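Molinate hydrolase (Gulosibacter molinativorax, PDB 4UB9) hydrolyses the thiocarbamate pesticide molinate and is a zinc-binding member of the amidohydrolase family. Local coordinates at residues Val52-Glu60 and Lys66-Glu74. Residues are numbered along the deposited sequence; the frame is centred on the assembly and turned at random.
Sequences VPETTVFIE and KVGSTDQIE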
loop_
_atom_site.group_PDB
_atom_site.type_symbol
_atom_site.label_atom_id
_atom_site.label_comp_id
_atom_site.label_asym_id
_atom_site.label_seq_id
_atom_site.Cartn_x
_atom_site.Cartn_y
_atom_site.Cartn_z
ATOM N N VAL A 52 11.717 -52.154 -25.110
ATOM C CA VAL A 52 11.526 -53.481 -25.650
ATOM C C VAL A 52 10.322 -53.477 -26.578
ATOM O O VAL A 52 9.210 -53.274 -26.136
ATOM C CB VAL A 52 11.518 -54.610 -24.548
ATOM C CG1 VAL A 52 11.171 -54.083 -23.175
ATOM C CG2 VAL A 52 10.649 -55.810 -24.934
ATOM N N PRO A 53 10.549 -53.675 -27.886
ATOM C CA PRO A 53 9.416 -53.638 -28.808
ATOM C C PRO A 53 8.476 -54.842 -28.663
ATOM O O PRO A 53 8.782 -55.807 -27.969
ATOM C CB PRO A 53 10.074 -53.606 -30.199
ATOM C CG PRO A 53 11.558 -53.567 -29.980
ATOM C CD PRO A 53 11.779 -54.088 -28.590
ATOM N N GLU A 54 7.340 -54.763 -29.336
ATOM C CA GLU A 54 6.401 -55.913 -29.442
ATOM C C GLU A 54 6.001 -56.513 -28.132
ATOM O O GLU A 54 6.063 -57.734 -27.929
ATOM C CB GLU A 54 6.957 -56.993 -30.385
ATOM C CG GLU A 54 6.541 -56.598 -31.765
ATOM C CD GLU A 54 7.420 -57.080 -32.873
ATOM O OE1 GLU A 54 8.462 -57.732 -32.628
ATOM O OE2 GLU A 54 7.049 -56.773 -34.018
ATOM N N THR A 55 5.693 -55.621 -27.219
ATOM C CA THR A 55 5.442 -56.031 -25.850
ATOM C C THR A 55 3.983 -55.879 -25.548
ATOM O O THR A 55 3.304 -55.046 -26.104
ATOM C CB THR A 55 6.294 -55.245 -24.838
ATOM O OG1 THR A 55 7.677 -55.260 -25.244
ATOM C CG2 THR A 55 6.188 -55.861 -23.462
ATOM N N THR A 56 3.537 -56.769 -24.693
ATOM C CA THR A 56 2.206 -56.791 -24.208
ATOM C C THR A 56 2.221 -56.737 -22.682
ATOM O O THR A 56 3.003 -57.410 -22.013
ATOM C CB THR A 56 1.430 -58.031 -24.725
ATOM O OG1 THR A 56 1.096 -57.804 -26.108
ATOM C CG2 THR A 56 0.148 -58.290 -23.925
ATOM N N VAL A 57 1.315 -55.921 -22.162
ATOM C CA VAL A 57 1.121 -55.775 -20.728
ATOM C C VAL A 57 -0.277 -56.210 -20.343
ATOM O O VAL A 57 -1.268 -55.775 -20.942
ATOM C CB VAL A 57 1.287 -54.325 -20.280
ATOM C CG1 VAL A 57 1.043 -54.209 -18.775
ATOM C CG2 VAL A 57 2.660 -53.814 -20.659
ATOM N N PHE A 58 -0.349 -57.098 -19.373
ATOM C CA PHE A 58 -1.618 -57.686 -19.020
ATOM C C PHE A 58 -1.959 -57.346 -17.591
ATOM O O PHE A 58 -1.196 -57.635 -16.654
ATOM C CB PHE A 58 -1.625 -59.213 -19.211
ATOM C CG PHE A 58 -2.986 -59.834 -19.069
ATOM C CD1 PHE A 58 -3.898 -59.749 -20.092
ATOM C CD2 PHE A 58 -3.335 -60.552 -17.928
ATOM C CE1 PHE A 58 -5.156 -60.321 -19.982
ATOM C CE2 PHE A 58 -4.591 -61.143 -17.812
ATOM C CZ PHE A 58 -5.507 -61.015 -18.842
ATOM N N ILE A 59 -3.147 -56.785 -17.442
ATOM C CA ILE A 59 -3.641 -56.342 -16.141
ATOM C C ILE A 59 -4.927 -57.047 -15.822
ATOM O O ILE A 59 -5.828 -57.114 -16.641
ATOM C CB ILE A 59 -3.886 -54.814 -16.096
ATOM C CG1 ILE A 59 -2.580 -54.060 -16.365
ATOM C CG2 ILE A 59 -4.480 -54.391 -14.766
ATOM C CD1 ILE A 59 -2.792 -52.736 -17.090
ATOM N N GLU A 60 -5.011 -57.494 -14.587
ATOM C CA GLU A 60 -6.128 -58.255 -14.097
ATOM C C GLU A 60 -6.543 -57.737 -12.710
ATOM O O GLU A 60 -5.755 -57.726 -11.780
ATOM C CB GLU A 60 -5.689 -59.700 -14.002
ATOM C CG GLU A 60 -6.805 -60.704 -14.057
ATOM C CD GLU A 60 -6.279 -62.135 -13.964
ATOM O OE1 GLU A 60 -6.850 -62.952 -13.205
ATOM O OE2 GLU A 60 -5.272 -62.433 -14.642
ATOM N N LYS A 66 1.076 -59.806 -16.068
ATOM C CA LYS A 66 2.003 -60.265 -17.074
ATOM C C LYS A 66 2.609 -59.154 -17.891
ATOM O O LYS A 66 1.922 -58.248 -18.330
ATOM C CB LYS A 66 1.269 -61.213 -18.030
ATOM C CG LYS A 66 1.475 -62.685 -17.740
ATOM C CD LYS A 66 0.299 -63.545 -18.187
ATOM C CE LYS A 66 0.713 -65.014 -18.233
ATOM N NZ LYS A 66 -0.273 -65.866 -17.518
ATOM N N VAL A 67 3.895 -59.293 -18.161
ATOM C CA VAL A 67 4.606 -58.395 -19.070
ATOM C C VAL A 67 5.569 -59.221 -19.900
ATOM O O VAL A 67 6.456 -59.865 -19.371
ATOM C CB VAL A 67 5.456 -57.352 -18.333
ATOM C CG1 VAL A 67 6.174 -56.434 -19.323
ATOM C CG2 VAL A 67 4.585 -56.558 -17.395
ATOM N N GLY A 68 5.392 -59.206 -21.207
ATOM C CA GLY A 68 6.291 -59.952 -22.042
ATOM C C GLY A 68 6.015 -59.794 -23.500
ATOM O O GLY A 68 5.233 -58.932 -23.928
ATOM N N SER A 69 6.720 -60.600 -24.267
ATOM C CA SER A 69 6.569 -60.577 -25.707
ATOM C C SER A 69 5.144 -60.832 -26.103
ATOM O O SER A 69 4.409 -61.629 -25.513
ATOM C CB SER A 69 7.462 -61.579 -26.401
ATOM O OG SER A 69 8.617 -60.920 -26.885
ATOM N N THR A 70 4.767 -60.073 -27.113
ATOM C CA THR A 70 3.394 -60.008 -27.580
ATOM C C THR A 70 2.844 -61.429 -27.849
ATOM O O THR A 70 1.758 -61.788 -27.409
ATOM C CB THR A 70 3.310 -59.045 -28.796
ATOM O OG1 THR A 70 1.951 -58.757 -29.083
ATOM C CG2 THR A 70 4.041 -59.603 -30.048
ATOM N N ASP A 71 3.648 -62.236 -28.516
ATOM C CA ASP A 71 3.255 -63.608 -28.919
ATOM C C ASP A 71 3.295 -64.691 -27.824
ATOM O O ASP A 71 2.710 -65.737 -27.980
ATOM C CB ASP A 71 4.145 -64.049 -30.081
ATOM C CG ASP A 71 5.618 -63.968 -29.756
ATOM O OD1 ASP A 71 5.971 -64.468 -28.688
ATOM O OD2 ASP A 71 6.397 -63.438 -30.593
ATOM N N GLN A 72 4.037 -64.443 -26.759
ATOM C CA GLN A 72 4.079 -65.354 -25.598
ATOM C C GLN A 72 2.963 -65.071 -24.591
ATOM O O GLN A 72 2.706 -65.864 -23.702
ATOM C CB GLN A 72 5.349 -65.157 -24.807
ATOM C CG GLN A 72 6.653 -65.798 -25.085
ATOM C CD GLN A 72 7.686 -64.914 -24.349
ATOM O OE1 GLN A 72 7.356 -64.178 -23.392
ATOM N NE2 GLN A 72 8.890 -64.887 -24.869
ATOM N N ILE A 73 2.302 -63.928 -24.724
ATOM C CA ILE A 73 1.183 -63.586 -23.830
ATOM C C ILE A 73 -0.130 -63.761 -24.595
ATOM O O ILE A 73 -0.424 -63.044 -25.573
ATOM C CB ILE A 73 1.261 -62.146 -23.260
ATOM C CG1 ILE A 73 2.663 -61.850 -22.712
ATOM C CG2 ILE A 73 0.206 -61.954 -22.196
ATOM C CD1 ILE A 73 3.092 -62.706 -21.540
ATOM N N GLU A 74 -0.892 -64.757 -24.178
ATOM C CA GLU A 74 -2.121 -65.130 -24.884
ATOM C C GLU A 74 -3.237 -64.308 -24.290
ATOM O O GLU A 74 -3.306 -64.181 -23.094
ATOM C CB GLU A 74 -2.446 -66.613 -24.686
ATOM C CG GLU A 74 -2.722 -67.401 -25.962
ATOM C CD GLU A 74 -4.202 -67.666 -26.209
ATOM O OE1 GLU A 74 -4.950 -67.914 -25.250
ATOM O OE2 GLU A 74 -4.624 -67.650 -27.379
#
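Strands 55-60 and 63-69 form an antiparallel beta hairpin, in which Thr-56 pairs with Gly-68 and Phe-58 with Lys-66. The hairpin belongs to the small beta-sheet that stands apart from the zinc site. Strand 55-60 is an inner strand, with strand 36-39 on its other flank. Strand 63-69 is outermost within this chain.

Thr-56 N gives a nearly straight bond to Gly-68 O (2.9 Å, 172° at the hydrogen), and Gly-68 N returns one to Thr-56 O. Phe-58 N binds Lys-66 O at 2.8 Å. The return bond, from Lys-66 N to Phe-58 O, is longer. The ladder ends at the corner of the chain, where Thr-70 N donates to Glu-54 O at 2.8 Å. On the other flank of the strand, Glu-54 and Thr-55 both face Gly-41, which fits a G1 beta bulge.

One face carries Thr-56, Phe-58 and Lys-66. The Thr-70 hydroxyl, anti to the backbone N (chi1 -168°), makes a long hydrogen bond with the Thr-56 hydroxyl, OG1 to OG1 at 3.2 Å. Thr-70 is poorly ordered. The two side chains cross at about a right angle. The methyl of Thr-56 instead runs alongside Ile-73, CG2 to CG2 at 4.1 Å. Gly-68 leaves room on this face for Ile-73 CD1. Further along the same face, Phe-58 CB packs against Lys-66 CB at 3.7 Å.

On the other face Val-57 and Val-67 meet loosely, CG1 to CG2 at 4.5 Å. Both touch Ile-439, and Val-67 also touches Leu-43.

The Thr-56 hydroxyl thus has two polar partners, Thr-70 and, weakly, Gly-40 N. Thr-56 CG2 and Phe-58 CB both lie against Ile-73 CG2. The paired backbone bonds hold the strands in register, while Thr-56 divides its polar and apolar halves between Thr-70 and Ile-73.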